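Local coordinates for protein spartin (Homo sapiens, PDB 4U7I) that acts as a lipophagy receptor and lipid transfer protein in lipid droplet turnover, and binds the ESCRT-III protein IST1 through the MIT domain described here, at residues 35-40 with 84-89; 42-47 with 77-82. One frame throughout, in Å; residues are numbered along the deposited sequence.

Interaction 1 of 2, residues 35-40 with 84-89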
# COMPACT_ATOMS: atom_id res chain seq x y z
N GLU A 35 2.35 15.91 7.04
CA GLU A 35 1.40 15.53 6.00
C GLU A 35 1.64 14.11 5.56
O GLU A 35 0.71 13.33 5.37
CB GLU A 35 1.50 16.46 4.79
CG GLU A 35 0.32 17.35 4.57
CD GLU A 35 0.40 18.08 3.24
OE1 GLU A 35 1.28 18.95 3.10
OE2 GLU A 35 -0.40 17.76 2.33
N ALA A 36 2.92 13.76 5.39
CA ALA A 36 3.26 12.43 4.95
C ALA A 36 2.74 11.38 5.92
O ALA A 36 2.12 10.40 5.50
CB ALA A 36 4.76 12.30 4.78
N LYS A 37 2.95 11.60 7.22
CA LYS A 37 2.55 10.61 8.21
C LYS A 37 1.05 10.39 8.13
O LYS A 37 0.57 9.26 8.26
CB LYS A 37 2.95 11.05 9.63
CG LYS A 37 4.45 11.02 9.87
CD LYS A 37 4.80 11.21 11.34
CE LYS A 37 4.74 12.66 11.76
NZ LYS A 37 5.47 12.91 13.04
N ASN A 38 0.32 11.47 7.89
CA ASN A 38 -1.14 11.42 7.76
C ASN A 38 -1.58 10.50 6.62
O ASN A 38 -2.41 9.62 6.81
CB ASN A 38 -1.70 12.82 7.51
CG ASN A 38 -3.20 12.81 7.32
OD1 ASN A 38 -3.91 12.01 7.93
ND2 ASN A 38 -3.70 13.69 6.46
N TYR A 39 -1.01 10.72 5.44
CA TYR A 39 -1.38 9.91 4.29
C TYR A 39 -0.93 8.48 4.45
O TYR A 39 -1.65 7.56 4.09
CB TYR A 39 -0.80 10.51 3.01
CG TYR A 39 -1.26 11.93 2.80
CD1 TYR A 39 -2.58 12.30 3.04
CD2 TYR A 39 -0.38 12.90 2.38
CE1 TYR A 39 -2.99 13.61 2.85
CE2 TYR A 39 -0.78 14.20 2.18
CZ TYR A 39 -2.08 14.56 2.42
OH TYR A 39 -2.45 15.87 2.23
N TYR A 40 0.27 8.29 5.01
CA TYR A 40 0.77 6.94 5.21
C TYR A 40 -0.18 6.15 6.10
O TYR A 40 -0.47 4.98 5.83
CB TYR A 40 2.18 6.95 5.81
CG TYR A 40 3.31 7.37 4.87
CD1 TYR A 40 3.25 7.15 3.50
CD2 TYR A 40 4.45 7.97 5.39
CE1 TYR A 40 4.31 7.52 2.66
CE2 TYR A 40 5.50 8.36 4.55
CZ TYR A 40 5.42 8.14 3.20
OH TYR A 40 6.47 8.52 2.39
N THR A 84 7.55 0.86 7.81
CA THR A 84 8.93 1.20 8.13
C THR A 84 9.13 2.72 8.09
O THR A 84 9.66 3.32 9.03
CB THR A 84 9.91 0.53 7.17
OG1 THR A 84 9.88 -0.88 7.39
CG2 THR A 84 11.33 1.05 7.40
N ARG A 85 8.70 3.34 6.99
CA ARG A 85 8.89 4.78 6.84
C ARG A 85 8.12 5.55 7.91
O ARG A 85 8.60 6.55 8.45
CB ARG A 85 8.45 5.24 5.44
CG ARG A 85 8.67 6.72 5.18
CD ARG A 85 10.15 7.08 5.31
NE ARG A 85 10.39 8.50 5.02
CZ ARG A 85 11.57 9.10 5.10
NH1 ARG A 85 12.63 8.40 5.49
NH2 ARG A 85 11.70 10.39 4.82
N LEU A 86 6.93 5.07 8.22
CA LEU A 86 6.12 5.73 9.24
C LEU A 86 6.81 5.71 10.60
O LEU A 86 6.83 6.72 11.30
CB LEU A 86 4.75 5.07 9.33
CG LEU A 86 3.81 5.75 10.33
CD1 LEU A 86 3.63 7.23 10.00
CD2 LEU A 86 2.46 5.04 10.35
N GLU A 87 7.38 4.58 10.96
CA GLU A 87 8.02 4.47 12.27
C GLU A 87 9.25 5.36 12.29
O GLU A 87 9.55 6.00 13.30
CB GLU A 87 8.39 3.02 12.58
CG GLU A 87 9.00 2.87 13.96
CD GLU A 87 9.24 1.44 14.36
OE1 GLU A 87 8.83 0.52 13.62
OE2 GLU A 87 9.86 1.23 15.43
N ILE A 88 9.94 5.44 11.16
CA ILE A 88 11.12 6.28 11.04
C ILE A 88 10.75 7.75 11.22
O ILE A 88 11.43 8.48 11.95
CB ILE A 88 11.81 6.06 9.68
CG1 ILE A 88 12.62 4.75 9.72
CG2 ILE A 88 12.71 7.23 9.33
CD1 ILE A 88 13.98 4.85 10.41
N LEU A 89 9.67 8.18 10.58
CA LEU A 89 9.22 9.56 10.71
C LEU A 89 8.70 9.88 12.11
O LEU A 89 8.89 10.98 12.62
CB LEU A 89 8.13 9.88 9.70
CG LEU A 89 8.59 9.92 8.25
CD1 LEU A 89 7.38 10.14 7.37
CD2 LEU A 89 9.61 11.03 8.04
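In the three-helix bundle of the spartin MIT domain, helix 33-51 and helix 63-90 run antiparallel, and this contact joins the beginning of the former to the end of the latter. The axes of 35-40 and 84-89 come within 10.1 Å at 144°, with Lys-37 and Leu-86 the nearest residues by backbone. Lys-37 takes part through its aliphatic chain: CG lies 3.9 Å from Leu-86 CD1 and also 3.9 Å from Leu-89 CB, so the methylenes lie against both leucines. Leu-86, with CG anti to its backbone N (chi1 -177°), extends a single methyl to Lys-37, which it crosses at about a right angle. Bent at chi3, the lysine chain stays beside Leu-89, and its ammonium forms a salt bridge with Glu-34. Leu-89 CD1 meets the edge of the Tyr-40 ring, 3.8 Å from CE2, while Ala-36 backs the same methyl with its CB. Arg-85 CG approaches the ring obliquely, 3.6 Å from Tyr-40 CE2. The guanidinium, turned 80° from the ring plane, has Leu-89 CD2 over one face, offset toward the rim. Asp-28 on helix 5-29 ties the polar ends together through OD2, which hydrogen-bonds Tyr-40 OH and forms a salt bridge with Arg-85 NE. Arg-85 also packs on an aromatic side chain of the bound IST1 peptide. The antiparallel pair, tied to helix 5-29 through Asp-28, belongs to the MIT three-helix bundle.

Interaction 2 of 2, residues 42-47 with 77-82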
# COMPACT_ATOMS: atom_id res chain seq x y z
N GLN A 42 -3.33 6.61 6.53
CA GLN A 42 -4.55 6.30 5.79
C GLN A 42 -4.28 5.15 4.83
O GLN A 42 -5.10 4.25 4.68
CB GLN A 42 -5.09 7.52 5.04
CG GLN A 42 -5.53 8.62 5.98
CD GLN A 42 -6.15 9.77 5.24
OE1 GLN A 42 -7.23 9.64 4.66
NE2 GLN A 42 -5.47 10.92 5.25
N GLY A 43 -3.10 5.17 4.20
CA GLY A 43 -2.75 4.11 3.28
C GLY A 43 -2.69 2.76 3.98
O GLY A 43 -3.18 1.76 3.46
N ILE A 44 -2.10 2.74 5.17
CA ILE A 44 -2.01 1.51 5.97
C ILE A 44 -3.39 0.91 6.20
O ILE A 44 -3.57 -0.31 6.09
CB ILE A 44 -1.29 1.77 7.31
CG1 ILE A 44 0.21 1.96 7.06
CG2 ILE A 44 -1.51 0.63 8.28
CD1 ILE A 44 1.02 2.40 8.27
N GLY A 45 -4.38 1.75 6.50
CA GLY A 45 -5.74 1.27 6.74
C GLY A 45 -6.28 0.53 5.53
O GLY A 45 -6.84 -0.57 5.65
N HIS A 46 -6.12 1.13 4.36
CA HIS A 46 -6.59 0.50 3.13
C HIS A 46 -5.80 -0.76 2.81
O HIS A 46 -6.38 -1.76 2.37
CB HIS A 46 -6.53 1.48 1.97
CG HIS A 46 -7.37 2.70 2.19
ND1 HIS A 46 -8.75 2.64 2.26
CD2 HIS A 46 -7.04 3.99 2.40
CE1 HIS A 46 -9.23 3.85 2.48
NE2 HIS A 46 -8.21 4.69 2.58
N LEU A 47 -4.48 -0.73 3.02
CA LEU A 47 -3.66 -1.90 2.71
C LEU A 47 -4.10 -3.08 3.58
O LEU A 47 -4.29 -4.20 3.09
CB LEU A 47 -2.16 -1.63 2.93
CG LEU A 47 -1.54 -0.62 1.96
CD1 LEU A 47 -0.24 -0.10 2.53
CD2 LEU A 47 -1.30 -1.28 0.62
N GLU A 77 3.75 -6.00 0.29
CA GLU A 77 5.09 -5.45 0.14
C GLU A 77 5.10 -3.97 0.51
O GLU A 77 5.98 -3.48 1.21
CB GLU A 77 5.58 -5.65 -1.28
CG GLU A 77 6.93 -5.05 -1.58
CD GLU A 77 7.51 -5.57 -2.88
OE1 GLU A 77 7.01 -6.61 -3.37
OE2 GLU A 77 8.46 -4.95 -3.40
N THR A 78 4.10 -3.25 0.01
CA THR A 78 4.02 -1.83 0.27
C THR A 78 3.69 -1.56 1.73
O THR A 78 4.22 -0.62 2.32
CB THR A 78 2.98 -1.19 -0.66
OG1 THR A 78 3.54 -1.14 -1.97
CG2 THR A 78 2.63 0.22 -0.21
N LEU A 79 2.85 -2.40 2.32
CA LEU A 79 2.51 -2.22 3.73
C LEU A 79 3.78 -2.29 4.58
O LEU A 79 3.95 -1.49 5.51
CB LEU A 79 1.50 -3.28 4.18
CG LEU A 79 1.20 -3.34 5.68
CD1 LEU A 79 0.57 -2.05 6.19
CD2 LEU A 79 0.30 -4.52 6.00
N GLN A 80 4.67 -3.22 4.26
CA GLN A 80 5.95 -3.30 4.96
C GLN A 80 6.74 -2.00 4.81
O GLN A 80 7.22 -1.44 5.80
CB GLN A 80 6.79 -4.46 4.44
CG GLN A 80 6.16 -5.82 4.60
CD GLN A 80 6.95 -6.90 3.88
OE1 GLN A 80 8.12 -6.70 3.55
NE2 GLN A 80 6.31 -8.03 3.63
N ASN A 81 6.86 -1.51 3.59
CA ASN A 81 7.61 -0.28 3.34
C ASN A 81 7.01 0.95 4.02
O ASN A 81 7.75 1.77 4.59
CB ASN A 81 7.74 -0.02 1.84
CG ASN A 81 8.54 -1.09 1.14
OD1 ASN A 81 9.39 -1.75 1.75
ND2 ASN A 81 8.27 -1.29 -0.15
N VAL A 82 5.69 1.09 3.96
CA VAL A 82 5.01 2.24 4.59
C VAL A 82 5.17 2.19 6.10
O VAL A 82 5.44 3.21 6.76
CB VAL A 82 3.51 2.30 4.23
CG1 VAL A 82 2.82 3.44 4.96
CG2 VAL A 82 3.32 2.46 2.73
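Segments 42-47 and 77-82 are antiparallel helical turns whose axes pass 9.9 Å apart at 152°, with Leu-47 and Leu-79 nearest by backbone at 6.3 Å between CA atoms. No hydrogen bond crosses between them; aliphatic groups make the contact. Leu-47, its CG anti to the carbonyl carbon (chi1 -67°), drives CD1 against the opposite backbone, 3.7 Å from Leu-79 CA. The same methyl touches Thr-78 CG2 at 4.0 Å, so it sits over the helix surface where Thr-78 and Leu-79 adjoin, with Val-82 CG2 farther off. Thr-78 offers its methyl because CG2 is anti to the backbone N, and its OG1 makes a weak hydrogen bond back to Lys-74 O. One turn earlier on helix 33-51, Ile-44 lies alongside Val-82, the two chains running past each other in opposite directions; CG1 of Ile-44 is 3.7 Å from Val-82 CG1. The other Ile-44 branch, CG2, meets Leu-79 CD1 at 4.0 Å, and these two side chains cross at about a right angle. Leu-79 CD1 reaches both branches of Ile-44, while Val-82 meets CG1 and CD1. Leu-47 reaches Ala-17 and Val-82 reaches Val-21 of helix 5-29, extending the apolar packing to all three helices. Leu-47, Thr-78 and Val-82 each pack on an aromatic side chain of the bound peptide, so this part of the MIT three-helix bundle core also borders the IST1-binding surface.

Overall arrangement
Both interactions join helix 33-51 to helix 63-90, with centres about 10 Å apart. Along the chain, 42-47 and 77-82 fall between 35-40 and 84-89, so interaction 2 is nested inside the loop closed by interaction 1, as expected of an antiparallel helix pair. Interaction 2 sits about 4 Å from the centre of the chain, interaction 1 about 13 Å from that centre, toward one end of the bundle. They merge into a continuous seam: Tyr-40 CB is 3.7 Å from Val-82 CG1, and Leu-86 packs on Ile-44. Helix 5-29 and the bound IST1 peptide touch both, linking the MIT domain's core to its partner recognition.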